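Local structure of Nsp15 (Middle East respiratory syndrome-related coronavirus, 5YVD) at residues V24-F32 and F43-N52; Y58-F69 and K82-R90. The protein is a coronavirus endoribonuclease of the EndoU type that probably cleaves RNA at uridylates and assembles as a hexamer. One frame throughout, in Å; residues are numbered along the deposited sequence.

Running from the N terminus, the chain first passes helix 2-12 and then lays down three antiparallel strands, 24-27, 30-35 and 38-44. Contact 1 closes here, bringing the turn after strand 24-27 against the end of strand 38-44 and the start of helix 51-59. That helix runs on into contact 2, where its last residues and the loop behind them, 58-69, meet 82-90. The two contacts, whose centres lie about 19 Å apart, follow in series, neither enclosing nor crossing the other. Helix 51-59 serves both, and the ring of Phe43 from contact 1 packs on Tyr58 and Trp86 of contact 2, tying the N-terminal oligomerisation region to the middle domain.

Contact 1. Residues V24-F32 and F43-N52; sequences VAVVNDKIF and FENKTTLPTN
Thr51 and Asn45 take up the two inner carbonyls, Asn28 O and Asp29 O, of the type II' turn from Val27 to Lys30. Thr51 OG1 donates to Asn28 O at 2.7 Å, in the carbonyl plane on a lone pair, while Asn45 N gives a nearly straight bond to Asp29 O at 2.8 Å. Thr51 OG1 accepts from Asn45 ND2 at 3.2 Å, and ND2 also donates to Leu49 O at 2.8 Å. With Asn45 OD1 taking the backbone N of Thr47 in an Asx turn, both ends of this buried amide are used and its rotation is fixed. Between the strands, Ile31 N reaches Phe43 O at 3.2 Å, a longer and tilted bond. On the face carrying Lys30 and Glu44, the lysine bends at its last two torsions (chi4 -62°) to bring NZ within 3.2 Å of Asp29 OD1; its bridge to Glu44 OE1 is long, and Glu44 OE2 makes a likewise long one to Lys46 NZ. On the face carrying Ile31 and Phe43 the contacts are mainly apolar: Ile31 CG1 rests on the methyl of Thr51 and the CB of Phe43, and Val26 CG1 lies alongside Thr51 CB and CG2, running the opposite way. Asn52, directed to a second subunit, bonds Val24 and Val26 there. The contact thus seats the start of helix 51-59 beside the three-stranded sheet, whose strand 24-27 neighbours helix 2-12 through Val24.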
loop_
_atom_site.group_PDB
_atom_site.type_symbol
_atom_site.label_atom_id
_atom_site.label_comp_id
_atom_site.label_asym_id
_atom_site.label_seq_id
_atom_site.Cartn_x
_atom_site.Cartn_y
_atom_site.Cartn_z
ATOM N N VAL A 24 15.275 -11.510 -5.096
ATOM C CA VAL A 24 14.687 -10.517 -4.198
ATOM C C VAL A 24 13.258 -10.178 -4.640
ATOM O O VAL A 24 13.019 -9.955 -5.827
ATOM C CB VAL A 24 15.504 -9.205 -4.242
ATOM C CG1 VAL A 24 14.840 -8.099 -3.437
ATOM C CG2 VAL A 24 16.916 -9.431 -3.723
ATOM N N ALA A 25 12.321 -10.130 -3.695
ATOM C CA ALA A 25 11.022 -9.447 -3.906
ATOM C C ALA A 25 10.926 -8.140 -3.146
ATOM O O ALA A 25 11.348 -8.057 -2.019
ATOM C CB ALA A 25 9.874 -10.355 -3.492
ATOM N N VAL A 26 10.370 -7.119 -3.768
ATOM C CA VAL A 26 10.035 -5.860 -3.065
ATOM C C VAL A 26 8.524 -5.748 -2.881
ATOM O O VAL A 26 7.792 -5.509 -3.837
ATOM C CB VAL A 26 10.485 -4.596 -3.828
ATOM C CG1 VAL A 26 10.202 -3.343 -3.006
ATOM C CG2 VAL A 26 11.962 -4.672 -4.180
ATOM N N VAL A 27 8.069 -5.892 -1.646
ATOM C CA VAL A 27 6.667 -5.993 -1.380
ATOM C C VAL A 27 6.296 -4.890 -0.420
ATOM O O VAL A 27 6.480 -5.015 0.790
ATOM C CB VAL A 27 6.301 -7.372 -0.773
ATOM C CG1 VAL A 27 4.784 -7.568 -0.799
ATOM C CG2 VAL A 27 7.018 -8.516 -1.496
ATOM N N ASN A 28 5.750 -3.819 -0.990
ATOM C CA ASN A 28 5.327 -2.630 -0.265
ATOM C C ASN A 28 6.545 -2.075 0.475
ATOM O O ASN A 28 7.525 -1.687 -0.143
ATOM C CB ASN A 28 4.145 -2.944 0.679
ATOM C CG ASN A 28 2.911 -3.446 -0.060
ATOM O OD1 ASN A 28 2.314 -4.430 0.352
ATOM N ND2 ASN A 28 2.523 -2.772 -1.156
ATOM N N ASP A 29 6.476 -2.071 1.800
ATOM C CA ASP A 29 7.549 -1.570 2.633
ATOM C C ASP A 29 8.654 -2.603 2.930
ATOM O O ASP A 29 9.617 -2.281 3.633
ATOM C CB ASP A 29 6.930 -1.078 3.940
ATOM C CG ASP A 29 6.299 -2.209 4.742
ATOM O OD1 ASP A 29 6.451 -2.237 5.977
ATOM O OD2 ASP A 29 5.670 -3.097 4.123
ATOM N N LYS A 30 8.550 -3.822 2.390
ATOM C CA LYS A 30 9.483 -4.897 2.774
ATOM C C LYS A 30 10.353 -5.473 1.652
ATOM O O LYS A 30 10.040 -5.370 0.469
ATOM C CB LYS A 30 8.718 -6.028 3.455
ATOM C CG LYS A 30 8.019 -5.581 4.729
ATOM C CD LYS A 30 7.220 -6.702 5.389
ATOM C CE LYS A 30 5.930 -6.180 6.006
ATOM N NZ LYS A 30 6.205 -5.191 7.079
ATOM N N ILE A 31 11.464 -6.078 2.061
ATOM C CA ILE A 31 12.336 -6.823 1.163
ATOM C C ILE A 31 12.422 -8.303 1.604
ATOM O O ILE A 31 12.698 -8.602 2.769
ATOM C CB ILE A 31 13.738 -6.213 1.136
ATOM C CG1 ILE A 31 13.688 -4.769 0.642
ATOM C CG2 ILE A 31 14.671 -7.043 0.268
ATOM C CD1 ILE A 31 13.635 -4.602 -0.856
ATOM N N PHE A 32 12.156 -9.219 0.667
ATOM C CA PHE A 32 12.282 -10.649 0.934
ATOM C C PHE A 32 13.286 -11.293 0.020
ATOM O O PHE A 32 13.483 -10.820 -1.077
ATOM C CB PHE A 32 10.961 -11.339 0.706
ATOM C CG PHE A 32 9.888 -10.922 1.650
ATOM C CD1 PHE A 32 9.556 -11.711 2.727
ATOM C CD2 PHE A 32 9.178 -9.763 1.431
ATOM C CE1 PHE A 32 8.548 -11.326 3.590
ATOM C CE2 PHE A 32 8.149 -9.393 2.269
ATOM C CZ PHE A 32 7.837 -10.169 3.348
ATOM N N PHE A 43 14.335 -6.678 5.368
ATOM C CA PHE A 43 14.324 -5.239 5.612
ATOM C C PHE A 43 12.907 -4.691 5.747
ATOM O O PHE A 43 11.971 -5.175 5.093
ATOM C CB PHE A 43 15.075 -4.533 4.482
ATOM C CG PHE A 43 15.221 -3.059 4.674
ATOM C CD1 PHE A 43 16.150 -2.563 5.566
ATOM C CD2 PHE A 43 14.446 -2.164 3.934
ATOM C CE1 PHE A 43 16.305 -1.193 5.737
ATOM C CE2 PHE A 43 14.579 -0.799 4.105
ATOM C CZ PHE A 43 15.517 -0.310 5.008
ATOM N N GLU A 44 12.774 -3.674 6.600
ATOM C CA GLU A 44 11.487 -3.032 6.899
ATOM C C GLU A 44 11.679 -1.508 6.744
ATOM O O GLU A 44 12.297 -0.823 7.584
ATOM C CB GLU A 44 11.008 -3.430 8.304
ATOM C CG GLU A 44 9.500 -3.342 8.553
ATOM C CD GLU A 44 8.989 -4.403 9.536
ATOM O OE1 GLU A 44 9.152 -5.602 9.223
ATOM O OE2 GLU A 44 8.418 -4.047 10.602
ATOM N N ASN A 45 11.182 -0.996 5.630
ATOM C CA ASN A 45 11.324 0.389 5.300
ATOM C C ASN A 45 10.592 1.248 6.284
ATOM O O ASN A 45 9.371 1.146 6.376
ATOM C CB ASN A 45 10.722 0.636 3.921
ATOM C CG ASN A 45 11.017 2.010 3.403
ATOM O OD1 ASN A 45 11.728 2.790 4.032
ATOM N ND2 ASN A 45 10.498 2.308 2.226
ATOM N N LYS A 46 11.312 2.123 6.988
ATOM C CA LYS A 46 10.669 3.172 7.801
ATOM C C LYS A 46 10.977 4.570 7.284
ATOM O O LYS A 46 10.855 5.545 8.003
ATOM C CB LYS A 46 11.114 3.056 9.254
ATOM C CG LYS A 46 11.056 1.649 9.822
ATOM C CD LYS A 46 9.663 1.064 9.719
ATOM C CE LYS A 46 9.462 -0.029 10.751
ATOM N NZ LYS A 46 8.001 -0.240 10.970
ATOM N N THR A 47 11.323 4.652 6.013
ATOM C CA THR A 47 11.824 5.856 5.366
ATOM C C THR A 47 10.722 6.450 4.525
ATOM O O THR A 47 9.674 5.820 4.336
ATOM C CB THR A 47 13.002 5.459 4.468
ATOM O OG1 THR A 47 14.011 4.899 5.313
ATOM C CG2 THR A 47 13.608 6.605 3.809
ATOM N N THR A 48 10.937 7.672 4.032
ATOM C CA THR A 48 10.069 8.238 2.994
ATOM C C THR A 48 10.582 7.903 1.614
ATOM O O THR A 48 10.057 8.433 0.624
ATOM C CB THR A 48 9.914 9.786 3.093
ATOM O OG1 THR A 48 11.168 10.434 2.787
ATOM C CG2 THR A 48 9.340 10.198 4.490
ATOM N N LEU A 49 11.559 6.999 1.538
ATOM C CA LEU A 49 12.186 6.630 0.273
ATOM C C LEU A 49 11.656 5.268 -0.248
ATOM O O LEU A 49 11.161 4.441 0.525
ATOM C CB LEU A 49 13.695 6.583 0.422
ATOM C CG LEU A 49 14.383 7.906 0.733
ATOM C CD1 LEU A 49 15.841 7.681 1.060
ATOM C CD2 LEU A 49 14.278 8.883 -0.435
ATOM N N PRO A 50 11.755 5.039 -1.563
ATOM C CA PRO A 50 11.342 3.795 -2.116
ATOM C C PRO A 50 12.065 2.658 -1.410
ATOM O O PRO A 50 13.290 2.695 -1.235
ATOM C CB PRO A 50 11.785 3.908 -3.563
ATOM C CG PRO A 50 11.749 5.357 -3.844
ATOM C CD PRO A 50 12.374 5.877 -2.599
ATOM N N THR A 51 11.292 1.656 -1.016
ATOM C CA THR A 51 11.806 0.566 -0.262
ATOM C C THR A 51 13.153 0.039 -0.765
ATOM O O THR A 51 14.059 -0.234 0.045
ATOM C CB THR A 51 10.786 -0.562 -0.253
ATOM O OG1 THR A 51 9.594 -0.105 0.364
ATOM C CG2 THR A 51 11.304 -1.711 0.554
ATOM N N ASN A 52 13.302 -0.138 -2.077
ATOM C CA ASN A 52 14.530 -0.765 -2.582
ATOM C C ASN A 52 15.765 0.138 -2.402
ATOM O O ASN A 52 16.889 -0.343 -2.334
ATOM C CB ASN A 52 14.390 -1.203 -4.043
ATOM C CG ASN A 52 14.090 -0.058 -4.958
ATOM O OD1 ASN A 52 13.229 0.762 -4.665
ATOM N ND2 ASN A 52 14.800 0.014 -6.071
#

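Contact 2. Residues Y58-F69 and K82-R90; sequences YAKRAVRSHPDF and KFVLWDYER
Tyr58 turns one edge of its ring into the face of the Trp86 indole, an edge-to-face pair with the planes at 62° and Tyr58 CD2 3.4 Å from Trp86 CE2. With CG anti to the backbone N (chi1 177°), the ring is set against the indole while the tyrosine CB sits over the six-membered ring, thus covering both halves of the tryptophan. Arg61 lays its guanidinium along a face of the Tyr58 ring, while its NE donates to Tyr58 O at 2.9 Å; the backbone N of Arg61 reaches this oxygen from the opposite side of the carbonyl plane.

A second close-packed patch gathers around Leu85. Leu85 CD2 lies over one face of the His66 imidazole, 3.5 Å from His66 CD2, and Leu85 CB meets the edge of the Phe69 ring. The Phe69 ring also turns its edge to Trp86 O, 3.4 Å from Phe69 CZ, and the Asp87 carboxylate lies nearly parallel to the ring, its CB off-centre over the face. Between the two patches, Ala62 N donates to Val84 O at 3.0 Å, the one direct hydrogen bond between the segments, which here join the loop after helix 51-59 to the residues leading into strand 86-87, which pairs antiparallel with 92-93 of the middle domain.

Between Ala62, Trp86 and Tyr88 the contact is looser and is bridged by water. One water donates to Ala62 O, its oxygen 2.8 Å away, and accepts from Trp86 N; another lies 2.6 Å from Tyr88 OH and only weakly reaches Ala62 O. Arg64 brings NH1 over one face of the Phe83 ring, the planes 58° apart, at most a weak cation-pi attraction, its NH2 being held by Asp121. Tyr58 OH bonds Glu263 of the fourth subunit.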
loop_
_atom_site.group_PDB
_atom_site.type_symbol
_atom_site.label_atom_id
_atom_site.label_comp_id
_atom_site.label_asym_id
_atom_site.label_seq_id
_atom_site.Cartn_x
_atom_site.Cartn_y
_atom_site.Cartn_z
ATOM N N TYR A 58 20.757 1.694 3.669
ATOM C CA TYR A 58 21.009 0.803 4.790
ATOM C C TYR A 58 22.240 -0.083 4.572
ATOM O O TYR A 58 23.157 -0.082 5.383
ATOM C CB TYR A 58 19.801 -0.070 5.061
ATOM C CG TYR A 58 20.045 -1.054 6.157
ATOM C CD1 TYR A 58 20.033 -2.434 5.911
ATOM C CD2 TYR A 58 20.319 -0.617 7.433
ATOM C CE1 TYR A 58 20.279 -3.338 6.918
ATOM C CE2 TYR A 58 20.569 -1.511 8.446
ATOM C CZ TYR A 58 20.549 -2.858 8.184
ATOM O OH TYR A 58 20.783 -3.703 9.224
ATOM N N ALA A 59 22.270 -0.842 3.488
ATOM C CA ALA A 59 23.404 -1.746 3.270
ATOM C C ALA A 59 24.720 -1.019 3.078
ATOM O O ALA A 59 25.775 -1.559 3.390
ATOM C CB ALA A 59 23.158 -2.660 2.086
ATOM N N LYS A 60 24.660 0.193 2.584
ATOM C CA LYS A 60 25.838 0.967 2.341
ATOM C C LYS A 60 26.204 1.811 3.536
ATOM O O LYS A 60 27.166 2.515 3.513
ATOM C CB LYS A 60 25.634 1.806 1.095
ATOM C CG LYS A 60 25.970 1.067 -0.175
ATOM C CD LYS A 60 25.185 1.559 -1.359
ATOM C CE LYS A 60 25.832 1.170 -2.665
ATOM N NZ LYS A 60 25.700 2.233 -3.682
ATOM N N ARG A 61 25.431 1.721 4.598
ATOM C CA ARG A 61 25.707 2.463 5.814
ATOM C C ARG A 61 27.159 2.410 6.131
ATOM O O ARG A 61 27.793 1.432 5.877
ATOM C CB ARG A 61 24.889 1.906 6.969
ATOM C CG ARG A 61 25.603 0.932 7.873
ATOM C CD ARG A 61 24.640 0.073 8.665
ATOM N NE ARG A 61 24.249 -1.061 7.869
ATOM C CZ ARG A 61 24.203 -2.309 8.290
ATOM N NH1 ARG A 61 24.481 -2.626 9.524
ATOM N NH2 ARG A 61 23.859 -3.244 7.450
ATOM N N ALA A 62 27.698 3.474 6.677
ATOM C CA ALA A 62 29.085 3.491 7.061
ATOM C C ALA A 62 29.343 2.861 8.396
ATOM O O ALA A 62 28.906 3.360 9.380
ATOM C CB ALA A 62 29.567 4.898 7.095
ATOM N N VAL A 63 30.119 1.795 8.417
ATOM C CA VAL A 63 30.335 1.031 9.622
ATOM C C VAL A 63 31.565 1.500 10.375
ATOM O O VAL A 63 32.607 0.857 10.363
ATOM C CB VAL A 63 30.427 -0.450 9.299
ATOM C CG1 VAL A 63 30.507 -1.281 10.592
ATOM C CG2 VAL A 63 29.197 -0.818 8.507
ATOM N N ARG A 64 31.412 2.625 11.054
ATOM C CA ARG A 64 32.515 3.276 11.763
ATOM C C ARG A 64 31.907 4.183 12.789
ATOM O O ARG A 64 30.741 4.519 12.677
ATOM C CB ARG A 64 33.340 4.130 10.791
ATOM C CG ARG A 64 32.460 4.972 9.880
ATOM C CD ARG A 64 33.130 6.187 9.267
ATOM N NE ARG A 64 33.989 5.863 8.144
ATOM C CZ ARG A 64 34.056 6.572 7.020
ATOM N NH1 ARG A 64 33.312 7.661 6.825
ATOM N NH2 ARG A 64 34.890 6.184 6.073
ATOM N N SER A 65 32.680 4.603 13.772
ATOM C CA SER A 65 32.167 5.554 14.759
ATOM C C SER A 65 32.061 6.945 14.154
ATOM O O SER A 65 32.719 7.275 13.157
ATOM C CB SER A 65 33.062 5.607 15.990
ATOM O OG SER A 65 34.391 5.977 15.651
ATOM N N HIS A 66 31.220 7.771 14.743
ATOM C CA HIS A 66 31.130 9.153 14.305
ATOM C C HIS A 66 30.515 9.986 15.405
ATOM O O HIS A 66 29.872 9.429 16.300
ATOM C CB HIS A 66 30.331 9.275 13.000
ATOM C CG HIS A 66 28.946 8.715 13.063
ATOM N ND1 HIS A 66 27.861 9.456 13.473
ATOM C CD2 HIS A 66 28.463 7.493 12.730
ATOM C CE1 HIS A 66 26.770 8.711 13.410
ATOM N NE2 HIS A 66 27.105 7.513 12.958
ATOM N N PRO A 67 30.715 11.312 15.358
ATOM C CA PRO A 67 30.037 12.222 16.285
ATOM C C PRO A 67 28.549 12.017 16.255
ATOM O O PRO A 67 28.001 11.664 15.217
ATOM C CB PRO A 67 30.387 13.611 15.755
ATOM C CG PRO A 67 31.675 13.431 15.027
ATOM C CD PRO A 67 31.697 12.010 14.512
ATOM N N ASP A 68 27.886 12.213 17.387
ATOM C CA ASP A 68 26.458 11.902 17.458
ATOM C C ASP A 68 25.675 12.884 16.588
ATOM O O ASP A 68 26.068 14.041 16.424
ATOM C CB ASP A 68 25.962 11.894 18.918
ATOM C CG ASP A 68 24.541 11.330 19.059
ATOM O OD1 ASP A 68 24.032 10.722 18.078
ATOM O OD2 ASP A 68 23.940 11.502 20.151
ATOM N N PHE A 69 24.568 12.422 16.037
ATOM C CA PHE A 69 23.845 13.191 15.025
ATOM C C PHE A 69 23.537 14.624 15.408
ATOM O O PHE A 69 23.646 15.520 14.564
ATOM C CB PHE A 69 22.546 12.481 14.637
ATOM C CG PHE A 69 22.766 11.095 14.121
ATOM C CD1 PHE A 69 23.260 10.896 12.859
ATOM C CD2 PHE A 69 22.515 9.997 14.922
ATOM C CE1 PHE A 69 23.493 9.632 12.389
ATOM C CE2 PHE A 69 22.742 8.722 14.450
ATOM C CZ PHE A 69 23.231 8.540 13.180
ATOM N N LYS A 82 30.436 11.006 0.056
ATOM C CA LYS A 82 30.905 9.681 -0.326
ATOM C C LYS A 82 30.703 8.666 0.777
ATOM O O LYS A 82 31.262 7.582 0.733
ATOM C CB LYS A 82 32.353 9.712 -0.826
ATOM C CG LYS A 82 32.472 10.133 -2.283
ATOM C CD LYS A 82 33.937 10.187 -2.708
ATOM C CE LYS A 82 34.135 9.718 -4.141
ATOM N NZ LYS A 82 33.349 10.542 -5.101
ATOM N N PHE A 83 29.857 9.008 1.735
ATOM C CA PHE A 83 29.394 8.033 2.698
ATOM C C PHE A 83 28.003 8.420 3.148
ATOM O O PHE A 83 27.504 9.475 2.830
ATOM C CB PHE A 83 30.357 7.899 3.906
ATOM C CG PHE A 83 30.399 9.109 4.807
ATOM C CD1 PHE A 83 31.196 10.194 4.492
ATOM C CD2 PHE A 83 29.649 9.157 5.971
ATOM C CE1 PHE A 83 31.222 11.307 5.306
ATOM C CE2 PHE A 83 29.684 10.280 6.793
ATOM C CZ PHE A 83 30.469 11.350 6.459
ATOM N N VAL A 84 27.391 7.542 3.910
ATOM C CA VAL A 84 26.036 7.738 4.371
ATOM C C VAL A 84 25.974 7.193 5.782
ATOM O O VAL A 84 26.661 6.221 6.113
ATOM C CB VAL A 84 25.054 7.015 3.425
ATOM C CG1 VAL A 84 24.657 5.641 3.956
ATOM C CG2 VAL A 84 23.850 7.892 3.142
ATOM N N LEU A 85 25.186 7.850 6.618
ATOM C CA LEU A 85 25.161 7.553 8.036
ATOM C C LEU A 85 23.802 7.037 8.420
ATOM O O LEU A 85 22.797 7.727 8.187
ATOM C CB LEU A 85 25.479 8.811 8.819
ATOM C CG LEU A 85 26.944 9.276 8.808
ATOM C CD1 LEU A 85 27.087 10.541 9.645
ATOM C CD2 LEU A 85 27.898 8.217 9.347
ATOM N N TRP A 86 23.766 5.827 8.992
ATOM C CA TRP A 86 22.504 5.203 9.441
ATOM C C TRP A 86 22.198 5.599 10.871
ATOM O O TRP A 86 23.075 5.519 11.733
ATOM C CB TRP A 86 22.554 3.677 9.326
ATOM C CG TRP A 86 21.206 2.992 9.410
ATOM C CD1 TRP A 86 20.749 2.183 10.418
ATOM C CD2 TRP A 86 20.150 3.036 8.435
ATOM N NE1 TRP A 86 19.479 1.715 10.124
ATOM C CE2 TRP A 86 19.086 2.229 8.922
ATOM C CE3 TRP A 86 20.000 3.670 7.196
ATOM C CZ2 TRP A 86 17.894 2.055 8.221
ATOM C CZ3 TRP A 86 18.791 3.467 6.475
ATOM C CH2 TRP A 86 17.768 2.677 6.999
ATOM N N ASP A 87 20.963 6.055 11.092
ATOM C CA ASP A 87 20.414 6.280 12.432
ATOM C C ASP A 87 19.518 5.086 12.871
ATOM O O ASP A 87 18.406 4.873 12.334
ATOM C CB ASP A 87 19.628 7.592 12.456
ATOM C CG ASP A 87 19.067 7.909 13.837
ATOM O OD1 ASP A 87 18.687 6.961 14.545
ATOM O OD2 ASP A 87 18.983 9.097 14.201
ATOM N N TYR A 88 19.995 4.329 13.858
ATOM C CA TYR A 88 19.376 3.051 14.180
ATOM C C TYR A 88 18.099 3.213 14.999
ATOM O O TYR A 88 17.201 2.382 14.941
ATOM C CB TYR A 88 20.348 2.131 14.918
ATOM C CG TYR A 88 21.477 1.572 14.076
ATOM C CD1 TYR A 88 22.481 2.395 13.586
ATOM C CD2 TYR A 88 21.563 0.218 13.795
ATOM C CE1 TYR A 88 23.529 1.884 12.831
ATOM C CE2 TYR A 88 22.608 -0.299 13.031
ATOM C CZ TYR A 88 23.600 0.538 12.558
ATOM O OH TYR A 88 24.669 0.052 11.796
ATOM N N GLU A 89 18.003 4.269 15.775
ATOM C CA GLU A 89 16.782 4.499 16.507
ATOM C C GLU A 89 15.695 4.788 15.476
ATOM O O GLU A 89 14.629 4.202 15.532
ATOM C CB GLU A 89 16.954 5.671 17.463
ATOM C CG GLU A 89 15.728 6.011 18.310
ATOM C CD GLU A 89 15.785 7.442 18.865
ATOM O OE1 GLU A 89 16.565 8.263 18.335
ATOM O OE2 GLU A 89 15.051 7.753 19.826
ATOM N N ARG A 90 15.965 5.678 14.525
ATOM C CA ARG A 90 14.922 6.065 13.549
ATOM C C ARG A 90 14.776 5.043 12.447
ATOM O O ARG A 90 13.732 4.988 11.823
ATOM C CB ARG A 90 15.194 7.433 12.903
ATOM C CG ARG A 90 15.357 8.566 13.885
ATOM C CD ARG A 90 15.404 9.898 13.172
ATOM N NE ARG A 90 16.615 10.035 12.357
ATOM C CZ ARG A 90 16.669 10.253 11.043
ATOM N NH1 ARG A 90 15.577 10.379 10.300
ATOM N NH2 ARG A 90 17.848 10.366 10.469
HETATM O O HOH W 1 26.887 1.285 11.258
HETATM O O HOH W 2 26.290 4.159 9.818
#